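Local structure of phenylacetic acid degradation-related protein (Ralstonia eutropha JMP134, 2PIM) at the interface of chains A and B. The protein is a putative PaaI-like hotdog-fold thioesterase that probably hydrolyses acyl-CoA thioesters, perhaps in phenylacetic acid degradation. Numbering follows the deposited sequence. Chains: chain A/B, Phenylacetic acid degradation-related protein.

The interface of chains A and B. Residues chain A 48-51, 57-60; chain B 19-21, 25, 60, 62-63, 66-67.
One face of the A:Phe49 ring is covered within its own chain by the selenomethionine A:Met60, whose CE methyl sits over the ring centre, 3.5 Å above the plane. The bends of A:Met60 at chi2 and chi3 accompany this placement and leave its SE turned to the partner, 3.7 Å from CE of B:Met60, the two side chains crossing obliquely. A:Gln57 and B:Asp66, each with CG anti to its backbone N (chi1 -162° and -173°), approach tip to tip; OD2 of B:Asp66 packs against the amide, the two planes 63° apart. The hydrogen bond of A:Gln57 NE2 goes instead, nearly in the amide plane, to a lone pair of B:Ala63 O at 3.1 Å, while water 1 links NE2 to OD1 of B:Asp67. The backbone N of A:Gly59, at the start of helix 58-75, meets OD2 of B:Asp66 from above the carboxylate plane at 2.9 Å. B:Asp66 is probably the catalytic acidic residue, and the helix dipole may favour its charged form. Water 2, between A:Gly58 N and this OD2, probably marks where the thioester carbonyl or attacking water would lie. B:Val21 holds CG1 in the crowded position between N and the carbonyl carbon; CG2, anti to N, reaches CG of A:Met60 at 3.7 Å. Its backbone N donates to A:Leu50 O at 3.0 Å, from above the carbonyl plane. The two-fold interface thus composes two probable active sites, each pairing one subunit's Gln-Gly-Gly helix start with the other's Asp, so catalysis probably requires the dimer.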
ATOM      1  N   ALA A  48     -12.454  -6.340  -5.418  1.00 26.06           N
ATOM      2  CA  ALA A  48     -12.508  -5.026  -4.841  1.00 26.06           C
ATOM      3  C   ALA A  48     -11.170  -4.293  -4.857  1.00 26.91           C
ATOM      4  O   ALA A  48     -11.106  -3.121  -4.529  1.00 26.34           O
ATOM      5  CB  ALA A  48     -12.999  -5.145  -3.430  1.00 25.67           C
ATOM      6  N   PHE A  49     -10.088  -4.985  -5.183  1.00 28.94           N
ATOM      7  CA  PHE A  49      -8.773  -4.392  -5.132  1.00 28.09           C
ATOM      8  C   PHE A  49      -8.242  -4.111  -6.530  1.00 27.33           C
ATOM      9  O   PHE A  49      -7.066  -3.782  -6.682  1.00 27.62           O
ATOM     10  CB  PHE A  49      -7.771  -5.328  -4.454  1.00 28.77           C
ATOM     11  CG  PHE A  49      -8.078  -5.675  -3.035  1.00 24.73           C
ATOM     12  CD1 PHE A  49      -9.025  -5.004  -2.289  1.00 27.47           C
ATOM     13  CD2 PHE A  49      -7.364  -6.710  -2.435  1.00 25.28           C
ATOM     14  CE1 PHE A  49      -9.273  -5.375  -0.964  1.00 25.91           C
ATOM     15  CE2 PHE A  49      -7.592  -7.082  -1.126  1.00 25.51           C
ATOM     16  CZ  PHE A  49      -8.541  -6.421  -0.390  1.00 29.90           C
ATOM     17  N   LEU A  50      -9.105  -4.242  -7.526  1.00 29.18           N
ATOM     18  CA  LEU A  50      -8.734  -4.163  -8.938  1.00 30.53           C
ATOM     19  C   LEU A  50      -8.815  -2.755  -9.528  1.00 32.11           C
ATOM     20  O   LEU A  50      -9.677  -1.938  -9.155  1.00 29.28           O
ATOM     21  CB  LEU A  50      -9.597  -5.108  -9.781  1.00 28.28           C
ATOM     22  CG  LEU A  50      -9.561  -6.583  -9.362  1.00 29.35           C
ATOM     23  CD1 LEU A  50     -10.373  -7.422 -10.312  1.00 28.21           C
ATOM     24  CD2 LEU A  50      -8.138  -7.138  -9.258  1.00 31.73           C
ATOM     25  N   ASN A  51      -7.860  -2.506 -10.421  1.00 33.62           N
ATOM     26  CA  ASN A  51      -7.827  -1.326 -11.278  1.00 37.37           C
ATOM     27  C   ASN A  51      -8.814  -1.499 -12.455  1.00 37.08           C
ATOM     28  O   ASN A  51      -9.441  -2.550 -12.592  1.00 38.13           O
ATOM     29  CB  ASN A  51      -6.364  -1.054 -11.731  1.00 36.87           C
ATOM     30  CG  ASN A  51      -5.886  -1.980 -12.863  1.00 37.88           C
ATOM     31  OD1 ASN A  51      -6.634  -2.774 -13.412  1.00 40.81           O
ATOM     32  ND2 ASN A  51      -4.619  -1.865 -13.202  1.00 45.88           N
ATOM     33  N   GLN A  57      -4.443  -3.364  -7.867  1.00 28.15           N
ATOM     34  CA  GLN A  57      -3.762  -2.085  -7.633  1.00 28.38           C
ATOM     35  C   GLN A  57      -2.457  -2.332  -6.892  1.00 29.99           C
ATOM     36  O   GLN A  57      -2.429  -3.148  -5.948  1.00 30.92           O
ATOM     37  CB  GLN A  57      -4.618  -1.158  -6.781  1.00 27.54           C
ATOM     38  CG  GLN A  57      -4.187   0.310  -6.853  1.00 27.38           C
ATOM     39  CD  GLN A  57      -4.274   1.010  -5.506  1.00 37.99           C
ATOM     40  OE1 GLN A  57      -3.990   0.403  -4.466  1.00 32.39           O
ATOM     41  NE2 GLN A  57      -4.648   2.306  -5.521  1.00 31.96           N
ATOM     42  N   GLY A  58      -1.404  -1.615  -7.311  1.00 28.52           N
ATOM     43  CA  GLY A  58      -0.074  -1.702  -6.742  1.00 29.12           C
ATOM     44  C   GLY A  58      -0.078  -1.442  -5.241  1.00 28.97           C
ATOM     45  O   GLY A  58       0.529  -2.156  -4.470  1.00 31.60           O
ATOM     46  N   GLY A  59      -0.779  -0.405  -4.829  1.00 29.08           N
ATOM     47  CA  GLY A  59      -0.871  -0.084  -3.434  1.00 29.09           C
ATOM     48  C   GLY A  59      -1.426  -1.204  -2.591  1.00 28.02           C
ATOM     49  O   GLY A  59      -0.968  -1.393  -1.488  1.00 30.55           O
HETATM   50  N   MSE A  60      -2.414  -1.943  -3.110  1.00 29.75           N
HETATM   51  CA  MSE A  60      -3.021  -3.061  -2.363  1.00 30.61           C
HETATM   52  C   MSE A  60      -1.969  -4.167  -2.179  1.00 30.92           C
HETATM   53  O   MSE A  60      -1.875  -4.729  -1.099  1.00 26.44           O
HETATM   54  CB  MSE A  60      -4.295  -3.585  -3.045  1.00 31.22           C
HETATM   55  CG  MSE A  60      -5.443  -2.552  -3.015  1.00 30.88           C
HETATM   56 SE   MSE A  60      -5.844  -2.022  -1.167  0.75 27.03          SE
HETATM   57  CE  MSE A  60      -6.014  -3.684  -0.359  1.00 28.18           C
TER
ATOM     58  N   PRO B  19     -12.474   2.869 -10.820  1.00 33.04           N
ATOM     59  CA  PRO B  19     -11.861   1.575 -10.506  1.00 32.87           C
ATOM     60  C   PRO B  19     -12.392   1.033  -9.195  1.00 30.44           C
ATOM     61  O   PRO B  19     -12.587   1.805  -8.266  1.00 29.74           O
ATOM     62  CB  PRO B  19     -10.374   1.904 -10.361  1.00 32.28           C
ATOM     63  CG  PRO B  19     -10.192   3.235 -11.031  1.00 35.43           C
ATOM     64  CD  PRO B  19     -11.482   3.949 -10.937  1.00 32.11           C
ATOM     65  N   ALA B  20     -12.611  -0.278  -9.119  1.00 29.39           N
ATOM     66  CA  ALA B  20     -13.121  -0.900  -7.913  1.00 27.04           C
ATOM     67  C   ALA B  20     -12.292  -0.530  -6.680  1.00 27.22           C
ATOM     68  O   ALA B  20     -12.849  -0.272  -5.612  1.00 25.84           O
ATOM     69  CB  ALA B  20     -13.166  -2.385  -8.078  1.00 29.60           C
ATOM     70  N   VAL B  21     -10.971  -0.480  -6.826  1.00 27.33           N
ATOM     71  CA  VAL B  21     -10.098  -0.194  -5.687  1.00 26.34           C
ATOM     72  C   VAL B  21     -10.368   1.191  -5.088  1.00 27.59           C
ATOM     73  O   VAL B  21     -10.313   1.365  -3.873  1.00 30.42           O
ATOM     74  CB  VAL B  21      -8.577  -0.424  -6.023  1.00 26.45           C
ATOM     75  CG1 VAL B  21      -8.057   0.501  -7.163  1.00 21.02           C
ATOM     76  CG2 VAL B  21      -7.721  -0.269  -4.766  1.00 26.85           C
ATOM     77  N   LEU B  25     -11.319   2.132  -1.233  1.00 27.98           N
ATOM     78  CA  LEU B  25     -10.650   3.171  -0.423  1.00 28.81           C
ATOM     79  C   LEU B  25     -11.493   4.420  -0.124  1.00 30.21           C
ATOM     80  O   LEU B  25     -11.018   5.319   0.575  1.00 31.25           O
ATOM     81  CB  LEU B  25      -9.333   3.571  -1.094  1.00 31.29           C
ATOM     82  CG  LEU B  25      -8.404   2.367  -1.357  1.00 31.65           C
ATOM     83  CD1 LEU B  25      -7.316   2.780  -2.298  1.00 31.26           C
ATOM     84  CD2 LEU B  25      -7.864   1.810  -0.041  1.00 31.42           C
HETATM   85  N   MSE B  60      -2.197   0.372   3.783  1.00 29.75           N
HETATM   86  CA  MSE B  60      -3.519   0.833   3.317  1.00 30.61           C
HETATM   87  C   MSE B  60      -3.430   2.328   2.968  1.00 30.92           C
HETATM   88  O   MSE B  60      -3.972   2.737   1.953  1.00 26.44           O
HETATM   89  CB  MSE B  60      -4.623   0.546   4.347  1.00 31.22           C
HETATM   90  CG  MSE B  60      -4.883  -0.966   4.522  1.00 30.88           C
HETATM   91 SE   MSE B  60      -5.344  -1.789   2.800  0.75 27.03          SE
HETATM   92  CE  MSE B  60      -6.676  -0.639   2.211  1.00 28.18           C
ATOM     93  N   GLY B  62      -0.693   3.699   1.944  1.00 29.12           N
ATOM     94  CA  GLY B  62       0.034   3.608   0.690  1.00 26.99           C
ATOM     95  C   GLY B  62      -0.868   3.346  -0.507  1.00 27.38           C
ATOM     96  O   GLY B  62      -0.605   3.858  -1.568  1.00 28.34           O
ATOM     97  N   ALA B  63      -1.927   2.554  -0.344  1.00 28.41           N
ATOM     98  CA  ALA B  63      -2.880   2.324  -1.439  1.00 28.16           C
ATOM     99  C   ALA B  63      -3.646   3.592  -1.792  1.00 27.00           C
ATOM    100  O   ALA B  63      -3.978   3.817  -2.938  1.00 26.30           O
ATOM    101  CB  ALA B  63      -3.847   1.161  -1.089  1.00 29.95           C
ATOM    102  N   ASP B  66      -1.036   5.667  -3.646  1.00 28.59           N
ATOM    103  CA  ASP B  66      -0.950   5.098  -4.971  1.00 29.20           C
ATOM    104  C   ASP B  66      -2.074   5.633  -5.837  1.00 29.54           C
ATOM    105  O   ASP B  66      -1.852   5.993  -7.010  1.00 34.62           O
ATOM    106  CB  ASP B  66      -0.944   3.556  -4.881  1.00 28.52           C
ATOM    107  CG  ASP B  66      -0.689   2.873  -6.246  1.00 30.65           C
ATOM    108  OD1 ASP B  66       0.169   3.309  -7.014  1.00 43.29           O
ATOM    109  OD2 ASP B  66      -1.335   1.865  -6.539  1.00 38.64           O
ATOM    110  N   ASP B  67      -3.293   5.680  -5.286  1.00 29.54           N
ATOM    111  CA  ASP B  67      -4.447   6.123  -6.062  1.00 29.77           C
ATOM    112  C   ASP B  67      -4.311   7.602  -6.480  1.00 29.76           C
ATOM    113  O   ASP B  67      -4.505   7.964  -7.639  1.00 32.11           O
ATOM    114  CB  ASP B  67      -5.750   5.941  -5.279  1.00 29.36           C
ATOM    115  CG  ASP B  67      -6.967   6.374  -6.097  1.00 32.14           C
ATOM    116  OD1 ASP B  67      -7.336   5.610  -6.997  1.00 30.36           O
ATOM    117  OD2 ASP B  67      -7.539   7.482  -5.860  1.00 33.19           O
TER
HETATM  118  O   HOH W   1      -5.775   3.206  -7.578  1.00 29.62           O
HETATM  119  O   HOH W   2      -0.792   0.707  -9.307  1.00 42.95           O